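Local structure of succinyl-CoA ligase (ADP-forming) subunit alpha (6HXI) at residues L73-Y78 with E103-I108; N192-Y197 with G323-F328; L391-E396 with G556-E561. The protein binds coenzyme A and joins an alpha/beta part of the succinyl-CoA ligase family to a largely helical part related to the citrate synthase C-terminal domain. All coordinates share one frame; numbering follows the deposited sequence.

Interaction 1 of 3, residues L73-Y78 with E103-I108; sequences LAALAY and EDTIRI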
loop_
_atom_site.group_PDB
_atom_site.type_symbol
_atom_site.label_atom_id
_atom_site.label_comp_id
_atom_site.label_asym_id
_atom_site.label_seq_id
_atom_site.Cartn_x
_atom_site.Cartn_y
_atom_site.Cartn_z
ATOM N N LEU B 73 20.338 20.449 30.531
ATOM C CA LEU B 73 19.549 21.023 29.431
ATOM C C LEU B 73 18.252 21.644 29.941
ATOM O O LEU B 73 17.879 22.735 29.494
ATOM C CB LEU B 73 19.257 20.000 28.331
ATOM C CG LEU B 73 20.383 19.742 27.333
ATOM C CD1 LEU B 73 20.123 18.481 26.547
ATOM C CD2 LEU B 73 20.559 20.909 26.369
ATOM N N ALA B 74 17.595 20.977 30.902
ATOM C CA ALA B 74 16.360 21.475 31.518
ATOM C C ALA B 74 16.658 22.715 32.336
ATOM O O ALA B 74 15.945 23.706 32.194
ATOM C CB ALA B 74 15.722 20.407 32.389
ATOM N N ALA B 75 17.732 22.678 33.160
ATOM C CA ALA B 75 18.136 23.783 34.028
ATOM C C ALA B 75 18.425 25.055 33.232
ATOM O O ALA B 75 17.958 26.126 33.615
ATOM C CB ALA B 75 19.331 23.387 34.880
ATOM N N LEU B 76 19.118 24.919 32.092
ATOM C CA LEU B 76 19.415 26.026 31.185
ATOM C C LEU B 76 18.133 26.598 30.536
ATOM O O LEU B 76 18.030 27.812 30.362
ATOM C CB LEU B 76 20.429 25.590 30.112
ATOM C CG LEU B 76 21.178 26.734 29.432
ATOM C CD1 LEU B 76 22.402 27.145 30.241
ATOM C CD2 LEU B 76 21.577 26.361 28.026
ATOM N N ALA B 77 17.152 25.738 30.209
ATOM C CA ALA B 77 15.884 26.203 29.631
ATOM C C ALA B 77 14.964 26.836 30.701
ATOM O O ALA B 77 14.339 27.861 30.445
ATOM C CB ALA B 77 15.175 25.059 28.932
ATOM N N TYR B 78 14.912 26.250 31.910
ATOM C CA TYR B 78 14.070 26.746 33.000
ATOM C C TYR B 78 14.899 27.085 34.246
ATOM O O TYR B 78 14.826 26.343 35.233
ATOM C CB TYR B 78 12.891 25.773 33.291
ATOM C CG TYR B 78 11.949 25.634 32.115
ATOM C CD1 TYR B 78 10.909 26.540 31.919
ATOM C CD2 TYR B 78 12.174 24.682 31.127
ATOM C CE1 TYR B 78 10.095 26.481 30.791
ATOM C CE2 TYR B 78 11.382 24.625 29.984
ATOM C CZ TYR B 78 10.327 25.512 29.828
ATOM O OH TYR B 78 9.535 25.445 28.697
ATOM N N GLU B 103 24.164 21.863 39.701
ATOM C CA GLU B 103 23.480 22.927 38.959
ATOM C C GLU B 103 23.281 24.118 39.885
ATOM O O GLU B 103 22.695 23.953 40.957
ATOM C CB GLU B 103 22.104 22.461 38.432
ATOM C CG GLU B 103 22.161 21.532 37.239
ATOM C CD GLU B 103 22.866 22.067 36.008
ATOM O OE1 GLU B 103 22.664 23.255 35.658
ATOM O OE2 GLU B 103 23.644 21.292 35.405
ATOM N N ASP B 104 23.732 25.310 39.462
ATOM C CA ASP B 104 23.641 26.552 40.231
ATOM C C ASP B 104 22.209 26.998 40.544
ATOM O O ASP B 104 21.987 27.643 41.566
ATOM C CB ASP B 104 24.407 27.689 39.525
ATOM C CG ASP B 104 25.908 27.482 39.428
ATOM O OD1 ASP B 104 26.503 26.959 40.408
ATOM O OD2 ASP B 104 26.497 27.866 38.384
ATOM N N THR B 105 21.244 26.641 39.685
ATOM C CA THR B 105 19.833 27.032 39.835
ATOM C C THR B 105 19.009 26.097 40.715
ATOM O O THR B 105 17.951 26.507 41.179
ATOM C CB THR B 105 19.181 27.215 38.471
ATOM O OG1 THR B 105 19.334 26.003 37.725
ATOM C CG2 THR B 105 19.760 28.428 37.697
ATOM N N ILE B 106 19.470 24.858 40.957
ATOM C CA ILE B 106 18.715 23.927 41.809
ATOM C C ILE B 106 19.185 24.056 43.259
ATOM O O ILE B 106 20.387 24.094 43.520
ATOM C CB ILE B 106 18.720 22.475 41.249
ATOM C CG1 ILE B 106 17.909 22.412 39.943
ATOM C CG2 ILE B 106 18.167 21.450 42.255
ATOM C CD1 ILE B 106 18.481 21.499 38.892
ATOM N N ARG B 107 18.223 24.169 44.182
ATOM C CA ARG B 107 18.438 24.333 45.622
ATOM C C ARG B 107 17.952 23.108 46.432
ATOM O O ARG B 107 18.576 22.748 47.429
ATOM C CB ARG B 107 17.732 25.623 46.075
ATOM C CG ARG B 107 17.807 25.924 47.560
ATOM C CD ARG B 107 16.867 27.050 47.900
ATOM N NE ARG B 107 16.607 27.126 49.337
ATOM C CZ ARG B 107 15.397 27.246 49.872
ATOM N NH1 ARG B 107 14.321 27.313 49.093
ATOM N NH2 ARG B 107 15.252 27.306 51.187
ATOM N N ILE B 108 16.832 22.470 45.996
ATOM C CA ILE B 108 16.227 21.319 46.681
ATOM C C ILE B 108 16.098 20.107 45.758
ATOM O O ILE B 108 15.638 20.240 44.619
ATOM C CB ILE B 108 14.858 21.700 47.331
ATOM C CG1 ILE B 108 14.972 22.906 48.287
ATOM C CG2 ILE B 108 14.203 20.501 48.043
ATOM C CD1 ILE B 108 13.919 23.919 48.075
HETATM O O HOH W 1 16.758 25.381 36.908
#

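Interaction 2 of 3, residues N192-Y197 with G323-F328; sequences NSDGIY and GIVQKF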
loop_
_atom_site.group_PDB
_atom_site.type_symbol
_atom_site.label_atom_id
_atom_site.label_comp_id
_atom_site.label_asym_id
_atom_site.label_seq_id
_atom_site.Cartn_x
_atom_site.Cartn_y
_atom_site.Cartn_z
ATOM N N ASN B 192 -7.341 17.901 64.615
ATOM C CA ASN B 192 -7.024 18.354 65.961
ATOM C C ASN B 192 -6.383 19.756 66.039
ATOM O O ASN B 192 -5.957 20.177 67.115
ATOM C CB ASN B 192 -6.146 17.295 66.643
ATOM C CG ASN B 192 -6.885 16.003 66.955
ATOM O OD1 ASN B 192 -7.647 15.907 67.923
ATOM N ND2 ASN B 192 -6.653 14.972 66.165
ATOM N N SER B 193 -6.354 20.490 64.922
ATOM C CA SER B 193 -5.820 21.857 64.838
ATOM C C SER B 193 -6.334 22.530 63.563
ATOM O O SER B 193 -7.271 22.012 62.943
ATOM C CB SER B 193 -4.290 21.844 64.859
ATOM O OG SER B 193 -3.743 21.318 63.667
ATOM N N ASP B 194 -5.702 23.657 63.144
ATOM C CA ASP B 194 -6.049 24.307 61.874
ATOM C C ASP B 194 -5.288 23.662 60.704
ATOM O O ASP B 194 -5.333 24.152 59.579
ATOM C CB ASP B 194 -5.891 25.835 61.910
ATOM C CG ASP B 194 -4.550 26.396 62.351
ATOM O OD1 ASP B 194 -3.615 25.593 62.601
ATOM O OD2 ASP B 194 -4.437 27.641 62.466
ATOM N N GLY B 195 -4.607 22.556 60.997
ATOM C CA GLY B 195 -3.864 21.784 60.015
ATOM C C GLY B 195 -2.422 22.205 59.851
ATOM O O GLY B 195 -1.963 23.162 60.483
ATOM N N ILE B 196 -1.704 21.484 59.001
ATOM C CA ILE B 196 -0.309 21.800 58.717
ATOM C C ILE B 196 -0.162 23.056 57.859
ATOM O O ILE B 196 -0.990 23.353 57.002
ATOM C CB ILE B 196 0.515 20.616 58.099
ATOM C CG1 ILE B 196 -0.010 20.177 56.724
ATOM C CG2 ILE B 196 0.634 19.428 59.042
ATOM C CD1 ILE B 196 0.942 20.340 55.581
ATOM N N TYR B 197 0.930 23.769 58.092
ATOM C CA TYR B 197 1.397 24.844 57.247
ATOM C C TYR B 197 2.298 24.081 56.234
ATOM O O TYR B 197 2.086 24.162 55.025
ATOM C CB TYR B 197 2.238 25.849 58.054
ATOM C CG TYR B 197 2.840 26.933 57.192
ATOM C CD1 TYR B 197 4.066 26.748 56.558
ATOM C CD2 TYR B 197 2.169 28.134 56.977
ATOM C CE1 TYR B 197 4.598 27.718 55.709
ATOM C CE2 TYR B 197 2.701 29.121 56.148
ATOM C CZ TYR B 197 3.923 28.912 55.525
ATOM O OH TYR B 197 4.471 29.882 54.718
ATOM N N GLY B 323 -3.968 33.506 72.166
ATOM C CA GLY B 323 -4.203 34.309 70.976
ATOM C C GLY B 323 -3.100 34.226 69.946
ATOM O O GLY B 323 -3.154 34.930 68.932
ATOM N N ILE B 324 -2.097 33.342 70.182
ATOM C CA ILE B 324 -0.956 33.125 69.275
ATOM C C ILE B 324 -1.474 32.719 67.883
ATOM O O ILE B 324 -0.995 33.225 66.865
ATOM C CB ILE B 324 0.117 32.157 69.872
ATOM C CG1 ILE B 324 0.691 32.717 71.201
ATOM C CG2 ILE B 324 1.243 31.895 68.870
ATOM C CD1 ILE B 324 1.687 31.814 71.972
ATOM N N VAL B 325 -2.526 31.882 67.877
ATOM C CA VAL B 325 -3.228 31.403 66.687
ATOM C C VAL B 325 -4.653 31.975 66.717
ATOM O O VAL B 325 -5.303 31.962 67.770
ATOM C CB VAL B 325 -3.217 29.849 66.584
ATOM C CG1 VAL B 325 -4.012 29.364 65.378
ATOM C CG2 VAL B 325 -1.793 29.318 66.507
ATOM N N GLN B 326 -5.114 32.499 65.568
ATOM C CA GLN B 326 -6.461 33.041 65.406
ATOM C C GLN B 326 -7.290 32.108 64.520
ATOM O O GLN B 326 -6.743 31.487 63.603
ATOM C CB GLN B 326 -6.422 34.460 64.813
ATOM C CG GLN B 326 -7.625 35.337 65.214
ATOM C CD GLN B 326 -8.002 36.394 64.189
ATOM O OE1 GLN B 326 -7.208 36.792 63.323
ATOM N NE2 GLN B 326 -9.233 36.882 64.274
ATOM N N LYS B 327 -8.609 32.023 64.787
ATOM C CA LYS B 327 -9.543 31.170 64.047
ATOM C C LYS B 327 -10.030 31.797 62.724
ATOM O O LYS B 327 -10.859 32.708 62.728
ATOM C CB LYS B 327 -10.716 30.741 64.943
ATOM C CG LYS B 327 -11.225 29.343 64.634
ATOM C CD LYS B 327 -11.834 28.696 65.872
ATOM C CE LYS B 327 -12.190 27.245 65.651
ATOM N NZ LYS B 327 -13.460 27.094 64.890
ATOM N N PHE B 328 -9.522 31.274 61.593
ATOM C CA PHE B 328 -9.855 31.734 60.240
ATOM C C PHE B 328 -11.052 30.998 59.613
ATOM O O PHE B 328 -11.396 29.880 60.015
ATOM C CB PHE B 328 -8.618 31.686 59.315
ATOM C CG PHE B 328 -8.107 30.302 59.002
ATOM C CD1 PHE B 328 -7.191 29.674 59.837
ATOM C CD2 PHE B 328 -8.525 29.631 57.855
ATOM C CE1 PHE B 328 -6.716 28.395 59.539
ATOM C CE2 PHE B 328 -8.058 28.351 57.565
ATOM C CZ PHE B 328 -7.155 27.741 58.406
HETATM O O HOH W 2 -6.740 28.774 63.265
#

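Interaction 3 of 3, residues L391-E396 with G556-E561; sequences LWFKKE and GAFSKE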
loop_
_atom_site.group_PDB
_atom_site.type_symbol
_atom_site.label_atom_id
_atom_site.label_comp_id
_atom_site.label_asym_id
_atom_site.label_seq_id
_atom_site.Cartn_x
_atom_site.Cartn_y
_atom_site.Cartn_z
ATOM N N LEU B 391 -8.305 -18.532 12.551
ATOM C CA LEU B 391 -8.351 -17.074 12.346
ATOM C C LEU B 391 -9.208 -16.608 11.205
ATOM O O LEU B 391 -9.765 -15.520 11.307
ATOM C CB LEU B 391 -6.923 -16.524 12.229
ATOM C CG LEU B 391 -6.129 -16.634 13.561
ATOM C CD1 LEU B 391 -4.714 -16.209 13.371
ATOM C CD2 LEU B 391 -6.784 -15.797 14.690
ATOM N N TRP B 392 -9.339 -17.399 10.115
ATOM C CA TRP B 392 -10.174 -16.987 8.990
ATOM C C TRP B 392 -11.543 -17.681 8.978
ATOM O O TRP B 392 -12.520 -17.043 8.619
ATOM C CB TRP B 392 -9.495 -17.255 7.631
ATOM C CG TRP B 392 -8.199 -16.537 7.366
ATOM C CD1 TRP B 392 -7.427 -15.849 8.261
ATOM C CD2 TRP B 392 -7.461 -16.577 6.144
ATOM N NE1 TRP B 392 -6.253 -15.464 7.674
ATOM C CE2 TRP B 392 -6.240 -15.910 6.372
ATOM C CE3 TRP B 392 -7.707 -17.142 4.872
ATOM C CZ2 TRP B 392 -5.271 -15.763 5.371
ATOM C CZ3 TRP B 392 -6.776 -16.936 3.856
ATOM C CH2 TRP B 392 -5.556 -16.294 4.120
ATOM N N PHE B 393 -11.623 -18.993 9.262
ATOM C CA PHE B 393 -12.927 -19.662 9.130
ATOM C C PHE B 393 -13.575 -19.947 10.447
ATOM O O PHE B 393 -14.713 -20.415 10.464
ATOM C CB PHE B 393 -12.843 -20.933 8.268
ATOM C CG PHE B 393 -12.156 -20.728 6.943
ATOM C CD1 PHE B 393 -10.763 -20.809 6.836
ATOM C CD2 PHE B 393 -12.886 -20.471 5.797
ATOM C CE1 PHE B 393 -10.117 -20.595 5.614
ATOM C CE2 PHE B 393 -12.238 -20.274 4.568
ATOM C CZ PHE B 393 -10.863 -20.324 4.495
ATOM N N LYS B 394 -12.867 -19.637 11.547
ATOM C CA LYS B 394 -13.287 -19.927 12.930
ATOM C C LYS B 394 -13.627 -21.424 13.074
ATOM O O LYS B 394 -14.669 -21.786 13.592
ATOM C CB LYS B 394 -14.408 -18.982 13.396
ATOM C CG LYS B 394 -13.924 -17.554 13.583
ATOM C CD LYS B 394 -14.936 -16.680 14.306
ATOM C CE LYS B 394 -16.139 -16.406 13.467
ATOM N NZ LYS B 394 -17.242 -15.811 14.267
ATOM N N LYS B 395 -12.756 -22.283 12.492
ATOM C CA LYS B 395 -12.924 -23.727 12.499
ATOM C C LYS B 395 -11.673 -24.456 12.902
ATOM O O LYS B 395 -10.581 -24.062 12.548
ATOM C CB LYS B 395 -13.342 -24.264 11.112
ATOM C CG LYS B 395 -14.685 -23.769 10.598
ATOM C CD LYS B 395 -15.843 -24.440 11.298
ATOM C CE LYS B 395 -17.054 -23.540 11.281
ATOM N NZ LYS B 395 -17.531 -23.258 9.911
ATOM N N GLU B 396 -11.856 -25.590 13.555
ATOM C CA GLU B 396 -10.791 -26.523 13.868
ATOM C C GLU B 396 -10.888 -27.466 12.681
ATOM O O GLU B 396 -11.828 -28.236 12.585
ATOM C CB GLU B 396 -11.045 -27.236 15.208
ATOM C CG GLU B 396 -9.830 -28.052 15.636
ATOM C CD GLU B 396 -9.693 -28.451 17.097
ATOM O OE1 GLU B 396 -8.643 -29.051 17.433
ATOM O OE2 GLU B 396 -10.608 -28.154 17.905
ATOM N N GLY B 556 -18.268 -30.184 6.213
ATOM C CA GLY B 556 -19.654 -30.375 6.618
ATOM C C GLY B 556 -20.240 -29.254 7.460
ATOM O O GLY B 556 -21.464 -29.138 7.537
ATOM N N ALA B 557 -19.389 -28.411 8.087
ATOM C CA ALA B 557 -19.843 -27.329 8.985
ATOM C C ALA B 557 -20.240 -26.015 8.270
ATOM O O ALA B 557 -20.688 -25.062 8.930
ATOM C CB ALA B 557 -18.807 -27.063 10.062
ATOM N N PHE B 558 -20.128 -25.990 6.936
ATOM C CA PHE B 558 -20.511 -24.835 6.144
ATOM C C PHE B 558 -21.773 -25.120 5.317
ATOM O O PHE B 558 -21.807 -26.102 4.579
ATOM C CB PHE B 558 -19.366 -24.414 5.199
ATOM C CG PHE B 558 -17.982 -24.274 5.791
ATOM C CD1 PHE B 558 -17.580 -23.086 6.392
ATOM C CD2 PHE B 558 -17.054 -25.302 5.680
ATOM C CE1 PHE B 558 -16.277 -22.938 6.887
ATOM C CE2 PHE B 558 -15.744 -25.144 6.154
ATOM C CZ PHE B 558 -15.369 -23.967 6.761
ATOM N N SER B 559 -22.781 -24.241 5.395
ATOM C CA SER B 559 -24.004 -24.339 4.583
ATOM C C SER B 559 -23.701 -23.810 3.174
ATOM O O SER B 559 -22.626 -23.249 2.959
ATOM C CB SER B 559 -25.116 -23.494 5.199
ATOM O OG SER B 559 -24.845 -22.108 5.069
ATOM N N LYS B 560 -24.653 -23.926 2.232
ATOM C CA LYS B 560 -24.489 -23.394 0.855
ATOM C C LYS B 560 -24.190 -21.887 0.885
ATOM O O LYS B 560 -23.289 -21.443 0.191
ATOM C CB LYS B 560 -25.758 -23.654 0.026
ATOM C CG LYS B 560 -25.627 -24.711 -1.056
ATOM C CD LYS B 560 -27.008 -24.923 -1.663
ATOM C CE LYS B 560 -27.014 -25.650 -2.980
ATOM N NZ LYS B 560 -28.395 -25.760 -3.518
ATOM N N GLU B 561 -24.926 -21.130 1.735
ATOM C CA GLU B 561 -24.842 -19.682 1.969
ATOM C C GLU B 561 -23.456 -19.290 2.503
ATOM O O GLU B 561 -22.835 -18.353 1.968
ATOM C CB GLU B 561 -25.904 -19.234 2.983
ATOM C CG GLU B 561 -27.336 -19.180 2.477
ATOM C CD GLU B 561 -28.314 -18.492 3.427
ATOM O OE1 GLU B 561 -28.488 -18.984 4.567
ATOM O OE2 GLU B 561 -28.926 -17.476 3.021
#

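Interaction 1 of 3, residues L73-Y78 with E103-I108
The methyl group of Ala75, on the last turn of its helix, meets the side chains of Glu103 and Thr105, which come from the same turn. Ala75 CB lies 3.4 Å from Glu103 OE1; this oxygen leads, with CD and CG of Glu103 just behind it. With CG anti to the carbonyl carbon (chi1 -75°), a bend at chi2 turns the glutamate chain toward the helix. Two residues on, Thr105 adds its hydroxyl, with OG1 3.9 Å from Ala75 CB. A type I beta turn from Glu103 to Ile106 presents both residues to the same alanine, whose small side chain allows the backbones to come within 6.9 Å, measured from Ala75 CA to Thr105 CA. This dense spot is narrow, and only 124 Å² is buried in all. The looser part is bridged by water: one molecule accepts a hydrogen bond from Thr105 OG1 at 2.8 Å and donates one to Tyr78 O at 2.7 Å. Tyr78 is the first residue beyond the helix, so the water ties the helix's exit to the turn where the segments do not bond directly. Ala74 of helix 71-77 and Tyr78 just after it pack on strands 42-46 and 61-68, while Ile108 opens strand 108-111, pairing with Asp82 and Met84; the contact thus lies at the end of the parallel strands remote from the coenzyme A pocket.

Interaction 2 of 3, residues N192-Y197 with G323-F328
Asp194 and Phe328 both place CG between the backbone N and the carbonyl carbon (chi1 54° and 67°), and these matching torsions bring carboxylate and ring together. The two side chains cross at about a right angle. Phe328 CE1 approaches Asp194 CB to 3.6 Å from an oblique direction, while Asp194 OD2 lies in the plane of the ring at its edge, 3.8 Å from Phe328 CE1; carboxylate and ring planes are 42° apart. Val325 comes from the opposite direction to Asp194: its CG1 branch, anti to the backbone N, touches Asp194 OD2 at 3.4 Å. The oxygen is therefore flanked by carbon atoms of two residues, and it accepts a hydrogen bond from a water, which donates to Asp194 OD2 at 2.7 Å and also to Gln326 O at the same length. The other oxygen, OD1, accepts from the backbone N of Cys171, just ahead of strand 172-176. Ser193 OG takes the backbone N of Gly195 at 3.1 Å in an ST turn, in the short link between helix 179-192 and strand 196-201 of the second alpha/beta sheet of the ligase part. Tyr316 of helix 308-322 also touches Asp194, so that helix and the chain leaving it both pack on this link. A buried carboxylate that receives one backbone N-H and one water hydrogen, with the hydrogen-bearing rim of an aromatic ring beside OD2, is probably ionised, its charge eased by these donors and by the slightly positive ring edge.

Interaction 3 of 3, residues L391-E396 with G556-E561
Lys395 NZ makes an off-centre cation-pi contact with the ring of Phe558, 3.8 Å from the ring centroid and 34° off the normal. The displacement brings the nitrogen nearest to one side of the ring, with Phe558 CE1 at 3.3 Å from Lys395 NZ. Bends at chi2 and chi4 curl the lysine around that side, so that Lys395 CG also meets Phe558 CZ, at 3.9 Å. The methyl of Ala557 lies along the outer half of the chain, 4.0 Å from Lys395 NZ at its CB. From another direction Phe393 CB reaches the edge of the Phe558 ring, near its plane, 4.2 Å from Phe558 CE1, while the ring of Phe393 meets that of Tyr571. The positive charge is thus set against an aromatic cloud. Glu615 of a second subunit packs on Lys395, and Gln617 of that subunit packs on Ala557. Lys394, with positive phi, stands just before Lys395. In the opposing segment Ser559 is the N-cap of helix 560-569: its hydroxyl caps a backbone N beyond the segment, and its own N donates to Glu562, as in a capping box. The contact joins a helix exit to an interhelical corner in the helical, citrate synthase-like part of the chain.

Overall arrangement
From the N terminus, interaction 1 comes first and closes a short loop of 24 residues, holding strand 83-86 of the first sheet and helix 93-102. Interaction 2 closes a far longer one, 125 residues, tying the loop before strand 196-201 in the second sheet to the chain that leaves helix 308-322. Interaction 3 spans 159 residues, helices without a strand, between the exit of helix 383-393 and the loop before helix 560-569. The three follow in series, neither nesting nor crossing. Interactions 1 and 2 have nearest atoms about 12 Å apart; interaction 3, across the chain's centre, lies about 66 and 76 Å from them between centres.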